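Local structure of meta cleavage compound hydrolase (Janthinobacterium, 1J1I) at residues T159-G162 with M163-V167; Y242-L245 with D246-D250. The protein hydrolyses a carbon-carbon bond in the meta-cleavage product formed during carbazole degradation, releasing anthranilate, and has the alpha/beta-hydrolase fold. One frame throughout, in Å; residues are numbered along the deposited sequence.

Contact 1: T159-G162 with M163-V167; sequences TREG and MVHLV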
loop_
_atom_site.group_PDB
_atom_site.type_symbol
_atom_site.label_atom_id
_atom_site.label_comp_id
_atom_site.label_asym_id
_atom_site.label_seq_id
_atom_site.Cartn_x
_atom_site.Cartn_y
_atom_site.Cartn_z
ATOM N N THR A 159 13.801 8.620 -32.289
ATOM C CA THR A 159 13.101 9.692 -32.983
ATOM C C THR A 159 12.183 10.296 -31.929
ATOM O O THR A 159 11.838 9.624 -30.956
ATOM C CB THR A 159 12.239 9.160 -34.150
ATOM O OG1 THR A 159 11.276 8.224 -33.649
ATOM C CG2 THR A 159 13.114 8.483 -35.199
ATOM N N ARG A 160 11.792 11.555 -32.098
ATOM C CA ARG A 160 10.912 12.171 -31.115
ATOM C C ARG A 160 9.613 11.380 -31.038
ATOM O O ARG A 160 9.094 11.128 -29.951
ATOM C CB ARG A 160 10.604 13.624 -31.472
ATOM C CG ARG A 160 9.798 14.322 -30.387
ATOM C CD ARG A 160 9.488 15.763 -30.732
ATOM N NE ARG A 160 8.869 16.461 -29.608
ATOM C CZ ARG A 160 7.706 16.122 -29.059
ATOM N NH1 ARG A 160 7.019 15.087 -29.528
ATOM N NH2 ARG A 160 7.229 16.819 -28.036
ATOM N N GLU A 161 9.091 10.990 -32.198
ATOM C CA GLU A 161 7.859 10.216 -32.247
ATOM C C GLU A 161 8.032 8.846 -31.600
ATOM O O GLU A 161 7.106 8.324 -30.983
ATOM C CB GLU A 161 7.386 10.053 -33.692
ATOM C CG GLU A 161 6.411 11.129 -34.127
ATOM C CD GLU A 161 5.178 11.172 -33.243
ATOM O OE1 GLU A 161 4.494 10.133 -33.125
ATOM O OE2 GLU A 161 4.893 12.244 -32.666
ATOM N N GLY A 162 9.218 8.267 -31.744
ATOM C CA GLY A 162 9.473 6.972 -31.145
ATOM C C GLY A 162 9.405 7.089 -29.635
ATOM O O GLY A 162 8.970 6.166 -28.949
ATOM N N MET A 163 9.837 8.238 -29.122
ATOM C CA MET A 163 9.831 8.504 -27.689
ATOM C C MET A 163 8.395 8.671 -27.199
ATOM O O MET A 163 8.055 8.252 -26.093
ATOM C CB MET A 163 10.632 9.773 -27.385
ATOM C CG MET A 163 10.839 10.040 -25.901
ATOM S SD MET A 163 11.673 8.668 -25.069
ATOM C CE MET A 163 13.393 8.975 -25.527
ATOM N N VAL A 164 7.555 9.291 -28.024
ATOM C CA VAL A 164 6.157 9.489 -27.667
ATOM C C VAL A 164 5.476 8.133 -27.556
ATOM O O VAL A 164 4.745 7.870 -26.598
ATOM C CB VAL A 164 5.410 10.331 -28.724
ATOM C CG1 VAL A 164 3.916 10.325 -28.426
ATOM C CG2 VAL A 164 5.931 11.760 -28.717
ATOM N N HIS A 165 5.719 7.271 -28.541
ATOM C CA HIS A 165 5.128 5.939 -28.542
ATOM C C HIS A 165 5.591 5.136 -27.335
ATOM O O HIS A 165 4.809 4.401 -26.739
ATOM C CB HIS A 165 5.489 5.183 -29.825
ATOM C CG HIS A 165 4.728 5.636 -31.033
ATOM N ND1 HIS A 165 3.350 5.620 -31.093
ATOM C CD2 HIS A 165 5.151 6.099 -32.233
ATOM C CE1 HIS A 165 2.959 6.052 -32.278
ATOM N NE2 HIS A 165 4.030 6.350 -32.989
ATOM N N LEU A 166 6.863 5.278 -26.977
ATOM C CA LEU A 166 7.412 4.552 -25.837
ATOM C C LEU A 166 6.730 4.966 -24.536
ATOM O O LEU A 166 6.305 4.117 -23.755
ATOM C CB LEU A 166 8.929 4.786 -25.741
ATOM C CG LEU A 166 9.739 4.120 -24.619
ATOM C CD1 LEU A 166 9.482 4.819 -23.293
ATOM C CD2 LEU A 166 9.384 2.643 -24.540
ATOM N N VAL A 167 6.623 6.270 -24.303
ATOM C CA VAL A 167 5.993 6.761 -23.083
ATOM C C VAL A 167 4.536 6.315 -22.985
ATOM O O VAL A 167 4.091 5.875 -21.927
ATOM C CB VAL A 167 6.073 8.298 -22.987
ATOM C CG1 VAL A 167 5.326 8.786 -21.754
ATOM C CG2 VAL A 167 7.535 8.734 -22.924
#

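Contact 2: Y242-L245 with D246-D250; sequences YKFL and DLIDD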
loop_
_atom_site.group_PDB
_atom_site.type_symbol
_atom_site.label_atom_id
_atom_site.label_comp_id
_atom_site.label_asym_id
_atom_site.label_seq_id
_atom_site.Cartn_x
_atom_site.Cartn_y
_atom_site.Cartn_z
ATOM N N TYR A 242 3.815 -9.705 -6.370
ATOM C CA TYR A 242 3.396 -10.762 -5.463
ATOM C C TYR A 242 4.577 -11.687 -5.175
ATOM O O TYR A 242 4.722 -12.184 -4.057
ATOM C CB TYR A 242 2.218 -11.542 -6.068
ATOM C CG TYR A 242 1.009 -10.671 -6.392
ATOM C CD1 TYR A 242 0.040 -11.098 -7.299
ATOM C CD2 TYR A 242 0.850 -9.412 -5.808
ATOM C CE1 TYR A 242 -1.057 -10.291 -7.622
ATOM C CE2 TYR A 242 -0.244 -8.596 -6.124
ATOM C CZ TYR A 242 -1.191 -9.045 -7.033
ATOM O OH TYR A 242 -2.272 -8.247 -7.355
ATOM N N LYS A 243 5.428 -11.909 -6.175
ATOM C CA LYS A 243 6.588 -12.764 -5.964
ATOM C C LYS A 243 7.608 -12.050 -5.069
ATOM O O LYS A 243 8.208 -12.673 -4.196
ATOM C CB LYS A 243 7.226 -13.161 -7.298
ATOM C CG LYS A 243 8.273 -14.258 -7.155
ATOM C CD LYS A 243 8.769 -14.742 -8.513
ATOM C CE LYS A 243 9.690 -15.948 -8.367
ATOM N NZ LYS A 243 10.151 -16.457 -9.691
ATOM N N PHE A 244 7.806 -10.750 -5.283
ATOM C CA PHE A 244 8.733 -9.982 -4.444
ATOM C C PHE A 244 8.248 -10.046 -2.998
ATOM O O PHE A 244 9.040 -10.193 -2.066
ATOM C CB PHE A 244 8.781 -8.506 -4.860
ATOM C CG PHE A 244 9.763 -8.200 -5.958
ATOM C CD1 PHE A 244 9.333 -7.621 -7.144
ATOM C CD2 PHE A 244 11.122 -8.459 -5.793
ATOM C CE1 PHE A 244 10.240 -7.302 -8.159
ATOM C CE2 PHE A 244 12.038 -8.144 -6.802
ATOM C CZ PHE A 244 11.596 -7.565 -7.985
ATOM N N LEU A 245 6.935 -9.925 -2.816
ATOM C CA LEU A 245 6.336 -9.952 -1.485
ATOM C C LEU A 245 6.537 -11.293 -0.787
ATOM O O LEU A 245 6.632 -11.358 0.434
ATOM C CB LEU A 245 4.841 -9.603 -1.578
ATOM C CG LEU A 245 4.556 -8.136 -1.937
ATOM C CD1 LEU A 245 3.060 -7.922 -2.141
ATOM C CD2 LEU A 245 5.067 -7.228 -0.825
ATOM N N ASP A 246 6.614 -12.360 -1.574
ATOM C CA ASP A 246 6.827 -13.697 -1.040
ATOM C C ASP A 246 8.303 -13.896 -0.663
ATOM O O ASP A 246 8.625 -14.514 0.353
ATOM C CB ASP A 246 6.417 -14.730 -2.091
ATOM C CG ASP A 246 6.552 -16.150 -1.597
ATOM O OD1 ASP A 246 5.850 -16.515 -0.630
ATOM O OD2 ASP A 246 7.365 -16.900 -2.175
ATOM N N LEU A 247 9.194 -13.344 -1.480
ATOM C CA LEU A 247 10.635 -13.480 -1.271
ATOM C C LEU A 247 11.260 -12.579 -0.212
ATOM O O LEU A 247 12.121 -13.019 0.549
ATOM C CB LEU A 247 11.359 -13.257 -2.598
ATOM C CG LEU A 247 11.005 -14.249 -3.707
ATOM C CD1 LEU A 247 11.569 -13.754 -5.024
ATOM C CD2 LEU A 247 11.547 -15.630 -3.352
ATOM N N ILE A 248 10.846 -11.316 -0.173
ATOM C CA ILE A 248 11.402 -10.372 0.790
ATOM C C ILE A 248 10.607 -10.417 2.103
ATOM O O ILE A 248 9.450 -9.998 2.170
ATOM C CB ILE A 248 11.414 -8.953 0.183
ATOM C CG1 ILE A 248 12.177 -8.987 -1.148
ATOM C CG2 ILE A 248 12.085 -7.963 1.140
ATOM C CD1 ILE A 248 12.176 -7.674 -1.914
ATOM N N ASP A 249 11.239 -10.929 3.154
ATOM C CA ASP A 249 10.565 -11.071 4.443
ATOM C C ASP A 249 9.994 -9.807 5.073
ATOM O O ASP A 249 8.912 -9.846 5.661
ATOM C CB ASP A 249 11.482 -11.738 5.464
ATOM C CG ASP A 249 10.714 -12.251 6.669
ATOM O OD1 ASP A 249 9.946 -13.221 6.508
ATOM O OD2 ASP A 249 10.860 -11.679 7.763
ATOM N N ASP A 250 10.710 -8.693 4.986
ATOM C CA ASP A 250 10.193 -7.469 5.584
ATOM C C ASP A 250 9.653 -6.512 4.531
ATOM O O ASP A 250 9.913 -5.306 4.567
ATOM C CB ASP A 250 11.276 -6.782 6.414
ATOM C CG ASP A 250 10.694 -5.927 7.527
ATOM O OD1 ASP A 250 9.649 -6.331 8.085
ATOM O OD2 ASP A 250 11.277 -4.871 7.853
#

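Contact 1: T159-G162 with M163-V167
Met163 N donates to Thr159 O at 3.0 Å, the first backbone bond of the helix that starts here. Thr159 is the N-cap. Its OG1 reaches forward to the open first turn and accepts from Gly162 N at 2.8 Å, with an N-H...O angle of 137°. An amide that has no carbonyl one turn earlier in the helix to bond to is thus satisfied by a side chain. The same OG1 is hydrogen-bonded to Asp157 OD1, and Thr159 O also takes a bond from Tyr156 OH, which leaves both oxygens of the cap with two partners. Next come Val164 N to Arg160 O, Leu166 N to Gly162 O, and His165 N to Glu161 O, the straightest of the set at 165°; Met163 N adds a weak second bond to Arg160 O.

Beyond the backbone the side chains touch lightly. Arg160 runs extended, CG opposite its backbone N (chi1 -174°), which takes the guanidinium out across Val164 at a slant, NH1 3.6 Å from its CG2. Its polar end is held elsewhere: NE bonds Asn183 OD1, and NH2 makes a long, weak ion pair with Asp179. Glu161 bends at chi2 and brings OE1 to 3.8 Å from His165 NE2, carboxylate and imidazole planes perpendicular; this is proximity at the exposed surface, while His165 CD2 sits 3.2 Å from Glu161 O.

Helix 160-170 packs one flank on helix 179-190, Arg160 and Val167 meeting Ile182 and Met163 resting on Arg185 and Ala189. These helices, inserted after strand 131-137, probably form the cap over the active site, as in relatives. Leu166 touches Trp262, next to His261, probably the catalytic histidine, from whose side chain it is about 8 Å away.

Contact 2: Y242-L245 with D246-D250
Phe244 and Ile248 meet one turn apart, their side chains side by side and pointing the same way. Ile248 CD1 reaches the ring at CD2, 4.1 Å away and at an oblique angle. Having CG1 opposite its own carbonyl carbon (chi1 -55°) sends that branch back up the helix toward the phenylalanine. A lighter contact lies one residue earlier, where the aliphatic part of Lys243 crosses Leu247, CG to CD1 4.0 Å.

Within the helix the hydrogen bonds are all backbone to backbone. Ile248 N to Phe244 O is short, 2.8 Å, and nearly straight at 170°; it closes the last turn, and Ile248 itself is the first residue to leave helical geometry. Leu247 N gives a sound bond to Lys243 O. Asp246 N instead divides between Tyr242 O and Lys243 O, both 3.1 Å and both weak.

Two polar atoms find partners in the second subunit: Leu245 O accepts from Lys231 NZ, and Asp249 OD2 bonds His258 NE2, both of that other chain. Tyr242 stacks on Tyr242 of that subunit, so this stretch belongs to the dimer interface.

Helix 238-247 is the crossover helix of a beta-alpha-beta unit between strands 225-230 and 251-256. The link from the first strand to the helix carries Asp233, probably the catalytic acid, whose side chain is about 9 Å from that of Phe244. Phe244 and Leu245 pack on Val227 of the first strand and Tyr242 on Ile255 of the second, while Ile218 of helix 215-218 touches Phe244, Leu247 and Ile248.

How the contacts relate
From the N terminus, contact 1 comes first and is complete before contact 2 begins; they lie in series, neither nested nor crossed. Each is local to a single helix and closes no long loop: contact 1 starts helix 160-170, and contact 2 finishes helix 238-247 and turns the chain toward edge strand 251-256. Their centres are about 34 Å apart and their nearest atoms about 19 Å, so they do not touch. Contact 1 belongs to the helices inserted between strands 131-137 and 225-230, packed on helix 179-190. Contact 2 fastens the last crossover to the central sheet and faces the second subunit.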